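Local coordinates for protein fucose-binding lectin (Kordia periserrulae, PDB 6HTN) that probably binds carbohydrate as a beta-propeller lectin, holding methyl alpha-L-fucopyranoside in pockets between neighbouring blades, at residues A[69-79]-A[91-102]; A[2-10]-A[51-59]. One frame throughout, in Å; residues are numbered along the deposited sequence.

Interaction 1 of 2, residues A[69-79]-A[91-102]. Unlike the reference sequence in segment 69-79: Asp-74 (reference Asn). With MFU (methyl alpha-L-fucopyranoside), chain H.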
# COMPACT_ATOMS: atom_id res chain seq x y z
N TYR A 69 2.82 -17.19 -3.53
CA TYR A 69 1.77 -16.47 -4.27
C TYR A 69 2.01 -14.96 -4.20
O TYR A 69 2.17 -14.41 -3.10
CB TYR A 69 0.38 -16.83 -3.69
CG TYR A 69 0.06 -18.30 -3.73
CD1 TYR A 69 -0.46 -18.87 -4.89
CD2 TYR A 69 0.40 -19.13 -2.68
CE1 TYR A 69 -0.68 -20.24 -4.96
CE2 TYR A 69 0.21 -20.49 -2.74
CZ TYR A 69 -0.32 -21.05 -3.89
OH TYR A 69 -0.46 -22.42 -3.98
N ALA A 70 2.05 -14.32 -5.35
CA ALA A 70 2.27 -12.88 -5.45
C ALA A 70 1.43 -12.33 -6.57
O ALA A 70 0.81 -13.08 -7.30
CB ALA A 70 3.75 -12.58 -5.69
N ILE A 71 1.41 -11.02 -6.71
CA ILE A 71 0.79 -10.36 -7.88
C ILE A 71 1.87 -10.15 -8.94
O ILE A 71 2.91 -9.55 -8.65
CB ILE A 71 0.10 -9.05 -7.48
CG1 ILE A 71 -0.86 -9.23 -6.30
CG2 ILE A 71 -0.61 -8.49 -8.72
CD1 ILE A 71 -1.80 -10.40 -6.45
N GLY A 72 1.62 -10.68 -10.14
CA GLY A 72 2.60 -10.50 -11.22
C GLY A 72 2.47 -9.13 -11.88
O GLY A 72 1.60 -8.35 -11.54
N THR A 73 3.33 -8.92 -12.89
CA THR A 73 3.43 -7.60 -13.53
C THR A 73 2.23 -7.35 -14.43
O THR A 73 2.11 -6.20 -14.89
CB THR A 73 4.77 -7.46 -14.26
OG1 THR A 73 4.74 -8.44 -15.30
CG2 THR A 73 5.94 -7.65 -13.33
N ASP A 74 1.35 -8.33 -14.63
CA ASP A 74 0.07 -8.12 -15.35
C ASP A 74 -1.14 -7.95 -14.40
O ASP A 74 -2.29 -7.95 -14.87
CB ASP A 74 -0.21 -9.30 -16.28
CG ASP A 74 -0.30 -10.64 -15.53
OD1 ASP A 74 -0.02 -10.70 -14.28
OD2 ASP A 74 -0.58 -11.66 -16.24
N GLY A 75 -0.90 -7.80 -13.10
CA GLY A 75 -2.01 -7.63 -12.15
C GLY A 75 -2.66 -8.93 -11.75
O GLY A 75 -3.65 -8.89 -11.01
N LYS A 76 -2.17 -10.07 -12.21
CA LYS A 76 -2.80 -11.36 -11.90
C LYS A 76 -1.95 -12.15 -10.92
O LYS A 76 -0.70 -12.01 -10.90
CB LYS A 76 -3.05 -12.14 -13.18
CG LYS A 76 -4.03 -11.39 -14.08
CD LYS A 76 -4.79 -12.22 -15.04
CE LYS A 76 -5.77 -11.44 -15.87
NZ LYS A 76 -6.00 -12.09 -17.17
N ILE A 77 -2.59 -12.96 -10.11
CA ILE A 77 -1.88 -13.82 -9.15
C ILE A 77 -0.94 -14.77 -9.88
O ILE A 77 -1.35 -15.41 -10.87
CB ILE A 77 -2.83 -14.55 -8.18
CG1 ILE A 77 -3.64 -13.52 -7.39
CG2 ILE A 77 -2.06 -15.49 -7.27
CD1 ILE A 77 -4.88 -14.08 -6.70
N ILE A 78 0.30 -14.84 -9.40
CA ILE A 78 1.30 -15.84 -9.87
C ILE A 78 1.54 -16.82 -8.74
O ILE A 78 1.57 -16.43 -7.56
CB ILE A 78 2.60 -15.17 -10.35
CG1 ILE A 78 3.34 -14.43 -9.24
CG2 ILE A 78 2.30 -14.25 -11.51
CD1 ILE A 78 4.75 -14.01 -9.64
N GLU A 79 1.68 -18.09 -9.10
CA GLU A 79 1.98 -19.18 -8.17
C GLU A 79 3.36 -19.75 -8.55
O GLU A 79 3.49 -20.15 -9.70
CB GLU A 79 0.91 -20.25 -8.25
CG GLU A 79 1.25 -21.47 -7.38
CD GLU A 79 0.28 -22.63 -7.50
OE1 GLU A 79 -0.13 -22.93 -8.66
OE2 GLU A 79 -0.02 -23.27 -6.44
N ALA A 91 -0.33 -23.97 -11.76
CA ALA A 91 -1.61 -23.90 -12.47
C ALA A 91 -2.42 -22.64 -12.14
O ALA A 91 -3.19 -22.17 -12.99
CB ALA A 91 -2.41 -25.15 -12.23
N LEU A 92 -2.24 -22.07 -10.95
CA LEU A 92 -3.05 -20.88 -10.58
C LEU A 92 -2.63 -19.66 -11.40
O LEU A 92 -3.43 -18.76 -11.58
CB LEU A 92 -2.94 -20.60 -9.08
CG LEU A 92 -3.85 -19.46 -8.56
CD1 LEU A 92 -5.33 -19.73 -8.87
CD2 LEU A 92 -3.71 -19.36 -7.05
N THR A 93 -1.36 -19.60 -11.84
CA THR A 93 -0.80 -18.39 -12.44
C THR A 93 -1.69 -17.89 -13.59
O THR A 93 -2.06 -18.67 -14.49
CB THR A 93 0.61 -18.65 -12.95
OG1 THR A 93 1.41 -19.00 -11.83
CG2 THR A 93 1.16 -17.47 -13.72
N GLY A 94 -2.01 -16.61 -13.56
CA GLY A 94 -2.68 -15.92 -14.65
C GLY A 94 -4.19 -16.10 -14.67
O GLY A 94 -4.83 -15.53 -15.56
N GLN A 95 -4.79 -16.82 -13.74
CA GLN A 95 -6.26 -17.05 -13.76
C GLN A 95 -7.05 -15.85 -13.19
O GLN A 95 -8.16 -15.57 -13.68
CB GLN A 95 -6.63 -18.33 -13.03
CG GLN A 95 -6.08 -19.59 -13.72
CD GLN A 95 -6.75 -20.83 -13.16
OE1 GLN A 95 -7.99 -20.87 -13.05
NE2 GLN A 95 -5.97 -21.85 -12.84
N PHE A 96 -6.54 -15.18 -12.15
CA PHE A 96 -7.34 -14.20 -11.40
C PHE A 96 -6.55 -12.93 -11.16
O PHE A 96 -5.35 -12.96 -10.86
CB PHE A 96 -7.77 -14.79 -10.05
CG PHE A 96 -8.56 -16.07 -10.19
CD1 PHE A 96 -9.88 -16.02 -10.63
CD2 PHE A 96 -8.00 -17.28 -9.90
CE1 PHE A 96 -10.62 -17.18 -10.76
CE2 PHE A 96 -8.73 -18.45 -10.05
CZ PHE A 96 -10.02 -18.40 -10.47
N TYR A 97 -7.27 -11.81 -11.19
CA TYR A 97 -6.70 -10.52 -10.77
C TYR A 97 -6.53 -10.50 -9.28
O TYR A 97 -7.42 -10.96 -8.54
CB TYR A 97 -7.61 -9.36 -11.17
CG TYR A 97 -7.59 -9.06 -12.65
CD1 TYR A 97 -6.49 -8.47 -13.24
CD2 TYR A 97 -8.68 -9.33 -13.43
CE1 TYR A 97 -6.48 -8.15 -14.59
CE2 TYR A 97 -8.70 -9.02 -14.79
CZ TYR A 97 -7.58 -8.43 -15.37
OH TYR A 97 -7.63 -8.12 -16.71
N GLY A 98 -5.42 -9.93 -8.81
CA GLY A 98 -5.19 -9.72 -7.38
C GLY A 98 -4.80 -8.32 -7.11
O GLY A 98 -4.02 -7.75 -7.85
N ALA A 99 -5.35 -7.75 -6.05
CA ALA A 99 -5.16 -6.34 -5.71
C ALA A 99 -4.50 -6.22 -4.34
O ALA A 99 -4.46 -5.15 -3.82
CB ALA A 99 -6.52 -5.68 -5.80
N SER A 100 -4.05 -7.33 -3.78
CA SER A 100 -3.48 -7.40 -2.43
C SER A 100 -2.44 -8.53 -2.42
O SER A 100 -2.58 -9.40 -3.21
CB SER A 100 -4.58 -7.53 -1.37
OG SER A 100 -5.30 -8.77 -1.51
N THR A 101 -1.48 -8.47 -1.52
CA THR A 101 -0.49 -9.53 -1.30
C THR A 101 -1.28 -10.75 -0.87
O THR A 101 -1.92 -10.71 0.17
CB THR A 101 0.56 -9.17 -0.27
OG1 THR A 101 1.32 -8.06 -0.75
CG2 THR A 101 1.47 -10.34 0.02
N PRO A 102 -1.23 -11.86 -1.62
CA PRO A 102 -2.09 -13.00 -1.27
C PRO A 102 -1.66 -13.64 0.03
O PRO A 102 -0.45 -13.64 0.40
CB PRO A 102 -1.88 -13.98 -2.42
CG PRO A 102 -1.44 -13.12 -3.59
CD PRO A 102 -0.64 -12.03 -2.96
C1 MFU H . 0.90 -28.14 -8.87
C2 MFU H . 0.43 -26.72 -9.18
C3 MFU H . -0.96 -26.54 -8.58
C4 MFU H . -0.89 -26.77 -7.10
C5 MFU H . -0.40 -28.23 -6.87
C6 MFU H . -0.30 -28.53 -5.39
O1 MFU H . 0.03 -29.00 -9.62
O2 MFU H . 0.41 -26.58 -10.60
O3 MFU H . -1.45 -25.24 -8.93
O4 MFU H . 0.03 -25.92 -6.44
O5 MFU H . 0.95 -28.34 -7.47
CM MFU H . 0.39 -30.36 -9.29
O HOH W 1 -7.75 -10.34 -18.37
O HOH W 2 -3.89 -14.49 -17.97
O HOH W 3 -4.09 -16.21 -10.78
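The backbones of 69-79 and 91-102 form one beta bridge, Lys-76 with Tyr-97, flanked by Ile-77 N to Phe-96 O (2.9 Å) and Gly-98 N to Gly-75 O (3.0 Å); beyond it Gly-94 N also bonds Ile-77 O. At the end near the 72-75 turn, the extended Lys-76 chain lays CE over one face of the Tyr-97 ring, 3.8 Å from its centroid, in a CH-pi contact. Lys-76 NZ lies farther off-centre and shares a water with Tyr-97 OH, which also bonds Asp-124 of the second subunit.

The other end is organised by Glu-79, whose CG stands anti to the backbone N (chi1 175°) and whose extended chain carries the carboxylate to the sugar. OE1 accepts from fucoside O3 and, from above the carboxylate plane, from Leu-92 N (3.2 Å, N-H...O 169°). OE2 takes fucoside O4 and, on its anti side, Tyr-69 OH at 2.6 Å. Each oxygen is thus gripped twice, which fixes the group's rotation. Thr-93 OG1 accepts from Glu-79 N (2.9 Å), while Ala-91 N donates to fucoside O2 (3.0 Å).

Between these ends Pro-102 packs on Tyr-69 CB and Ile-71 CD1. The loop thereby runs along the hairpin end joining strands 64-71 and 77-82, and Tyr-69 and Ile-77 reach on to strand 114-121 of the next sheet.

Interaction 2 of 2, residues A[2-10]-A[51-59]. Unlike the reference sequence in segment 2-10: Leu-7 (reference Val).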
# COMPACT_ATOMS: atom_id res chain seq x y z
N GLY A 2 6.29 -13.07 2.79
CA GLY A 2 5.78 -14.36 3.27
C GLY A 2 6.79 -15.14 4.06
O GLY A 2 7.99 -14.97 3.82
N ALA A 3 6.36 -15.90 5.05
CA ALA A 3 7.23 -16.73 5.90
C ALA A 3 6.68 -18.13 5.97
O ALA A 3 5.44 -18.27 6.24
CB ALA A 3 7.37 -16.15 7.24
N THR A 4 7.49 -19.15 5.78
CA THR A 4 7.04 -20.54 5.99
C THR A 4 8.16 -21.28 6.68
O THR A 4 9.33 -20.81 6.63
CB THR A 4 6.52 -21.19 4.72
OG1 THR A 4 5.78 -22.38 5.09
CG2 THR A 4 7.62 -21.52 3.74
N SER A 5 7.88 -22.37 7.36
CA SER A 5 8.94 -23.10 8.09
C SER A 5 8.51 -24.56 8.22
O SER A 5 7.28 -24.86 8.14
CB SER A 5 9.21 -22.52 9.42
OG SER A 5 8.10 -22.55 10.30
N TRP A 6 9.49 -25.43 8.45
CA TRP A 6 9.18 -26.86 8.71
C TRP A 6 10.29 -27.44 9.56
O TRP A 6 11.41 -26.92 9.56
CB TRP A 6 8.99 -27.67 7.43
CG TRP A 6 10.23 -27.80 6.59
CD1 TRP A 6 11.12 -28.84 6.60
CD2 TRP A 6 10.75 -26.84 5.67
NE1 TRP A 6 12.15 -28.60 5.70
CE2 TRP A 6 11.93 -27.39 5.09
CE3 TRP A 6 10.30 -25.59 5.18
CZ2 TRP A 6 12.68 -26.74 4.13
CZ3 TRP A 6 11.00 -24.99 4.18
CH2 TRP A 6 12.20 -25.52 3.69
N LEU A 7 9.97 -28.50 10.28
CA LEU A 7 10.95 -29.27 11.08
C LEU A 7 11.33 -30.52 10.31
O LEU A 7 10.44 -31.19 9.75
CB LEU A 7 10.30 -29.66 12.39
CG LEU A 7 10.19 -28.56 13.41
CD1 LEU A 7 9.22 -29.00 14.51
CD2 LEU A 7 11.51 -28.10 14.00
N ASP A 8 12.62 -30.79 10.20
CA ASP A 8 13.05 -32.06 9.59
C ASP A 8 13.01 -33.16 10.67
O ASP A 8 12.67 -32.88 11.84
CB ASP A 8 14.40 -31.91 8.89
CG ASP A 8 15.57 -31.61 9.81
OD1 ASP A 8 15.52 -31.99 11.02
OD2 ASP A 8 16.54 -31.00 9.29
N GLY A 9 13.40 -34.36 10.26
CA GLY A 9 13.35 -35.56 11.13
C GLY A 9 14.23 -35.43 12.37
O GLY A 9 13.93 -36.11 13.39
N SER A 10 15.27 -34.57 12.32
CA SER A 10 16.20 -34.36 13.45
C SER A 10 15.72 -33.26 14.39
O SER A 10 16.39 -33.01 15.39
CB SER A 10 17.58 -34.05 12.91
OG SER A 10 17.66 -32.69 12.48
N GLY A 51 4.26 -8.21 -2.35
CA GLY A 51 4.90 -9.25 -1.53
C GLY A 51 4.33 -10.60 -1.87
O GLY A 51 3.49 -10.76 -2.75
N ALA A 52 4.78 -11.61 -1.15
CA ALA A 52 4.42 -12.99 -1.45
C ALA A 52 3.86 -13.64 -0.19
O ALA A 52 4.34 -13.37 0.92
CB ALA A 52 5.61 -13.70 -1.99
N GLY A 53 2.81 -14.38 -0.35
CA GLY A 53 2.34 -15.30 0.69
C GLY A 53 2.93 -16.67 0.41
O GLY A 53 3.22 -16.98 -0.76
N ALA A 54 3.19 -17.41 1.46
CA ALA A 54 3.83 -18.72 1.27
C ALA A 54 3.16 -19.77 2.15
O ALA A 54 2.79 -19.46 3.32
CB ALA A 54 5.30 -18.59 1.58
N THR A 55 3.21 -21.00 1.67
CA THR A 55 2.79 -22.17 2.47
C THR A 55 3.73 -23.32 2.08
O THR A 55 4.31 -23.29 0.98
CB THR A 55 1.29 -22.46 2.25
OG1 THR A 55 0.93 -23.41 3.28
CG2 THR A 55 0.96 -22.93 0.86
N SER A 56 3.82 -24.33 2.92
CA SER A 56 4.68 -25.49 2.61
C SER A 56 4.14 -26.71 3.33
O SER A 56 3.39 -26.57 4.30
CB SER A 56 6.11 -25.20 3.01
OG SER A 56 6.25 -25.00 4.39
N TRP A 57 4.53 -27.88 2.85
CA TRP A 57 4.13 -29.15 3.53
C TRP A 57 5.24 -30.18 3.27
O TRP A 57 5.87 -30.14 2.22
CB TRP A 57 2.80 -29.64 3.02
CG TRP A 57 2.74 -30.05 1.58
CD1 TRP A 57 2.89 -31.31 1.07
CD2 TRP A 57 2.53 -29.20 0.46
NE1 TRP A 57 2.73 -31.31 -0.27
CE2 TRP A 57 2.50 -30.02 -0.70
CE3 TRP A 57 2.30 -27.83 0.30
CZ2 TRP A 57 2.31 -29.52 -1.98
CZ3 TRP A 57 2.07 -27.36 -0.98
CH2 TRP A 57 2.08 -28.18 -2.10
N LEU A 58 5.30 -31.14 4.18
CA LEU A 58 6.23 -32.29 4.06
C LEU A 58 5.47 -33.50 3.56
O LEU A 58 4.40 -33.80 4.18
CB LEU A 58 6.81 -32.60 5.43
CG LEU A 58 7.93 -31.68 5.89
CD1 LEU A 58 8.17 -31.88 7.38
CD2 LEU A 58 9.19 -31.91 5.03
N ASP A 59 5.96 -34.16 2.52
CA ASP A 59 5.32 -35.43 2.08
C ASP A 59 5.85 -36.57 2.96
O ASP A 59 6.70 -36.34 3.83
CB ASP A 59 5.43 -35.62 0.59
CG ASP A 59 6.82 -35.91 0.08
OD1 ASP A 59 7.68 -36.44 0.88
OD2 ASP A 59 7.05 -35.61 -1.10
O HOH W 4 2.98 -16.37 4.33
O HOH W 5 5.54 -26.49 6.64
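Thr-4 and Ser-56 meet hydroxyl to hydroxyl between the first strands of two successive beta-propeller blades, OG1 to OG 2.8 Å, with either able to donate. The short strands 3-7 and 53-58 run parallel within 13°, their axes 5.9 Å apart at closest, and beyond Gly-2 the contact is made largely by side chains: Thr-4 to Ser-56, and Trp-6 and the Leu-7 carbonyl to Leu-58. Thr-4 points OG1 anti to its own nitrogen (chi1 -165°), whereas Ser-56 holds OG between backbone N and carbonyl carbon (chi1 63°); these differing torsions bring the two oxygens together. The same pairing recurs between Thr-55 and Ser-106, and Ser-5 meets Thr-105 of the third subunit, so hydroxyl pairs join blades within and between chains.

Farther along, the Trp-6 and Leu-58 side chains cross at about a right angle, with Trp-6 CD1 4.0 Å from Leu-58 CD2. The other leucine branch, CD1, rests 3.4 Å from the carbonyl oxygen of Leu-7. Trp-6 also stacks on His-14 in the strand beside it. At the opposite end the two backbones draw close enough for Gly-2 N to bond Ala-52 O at 2.7 Å. Beside the hydroxyl pair, a water donates to Ser-5 O and lies 2.8 Å from Ser-56 OG.

Interactions 1 and 2 share the sheet of strands 53-58, 64-71, 77-82 and 87-89, although their centres lie about 20 Å apart on opposite sides of the chain's centre. They touch where strands 53-58 and 64-71 are neighbours: Tyr-69 N is 2.8 Å from Gly-53 O, a probable hydrogen bond, and Ala-70 CB packs 3.5 Å from Gly-51 O. Interaction 1 supplies Glu-79, Ala-91 and Leu-92 to a fucoside pocket, whose sugar is also bonded by Arg-67 and Trp-137. Interaction 2 joins two blades at their first strands, yet the Trp-6 side chain comes within about 4 Å of a bound fucoside.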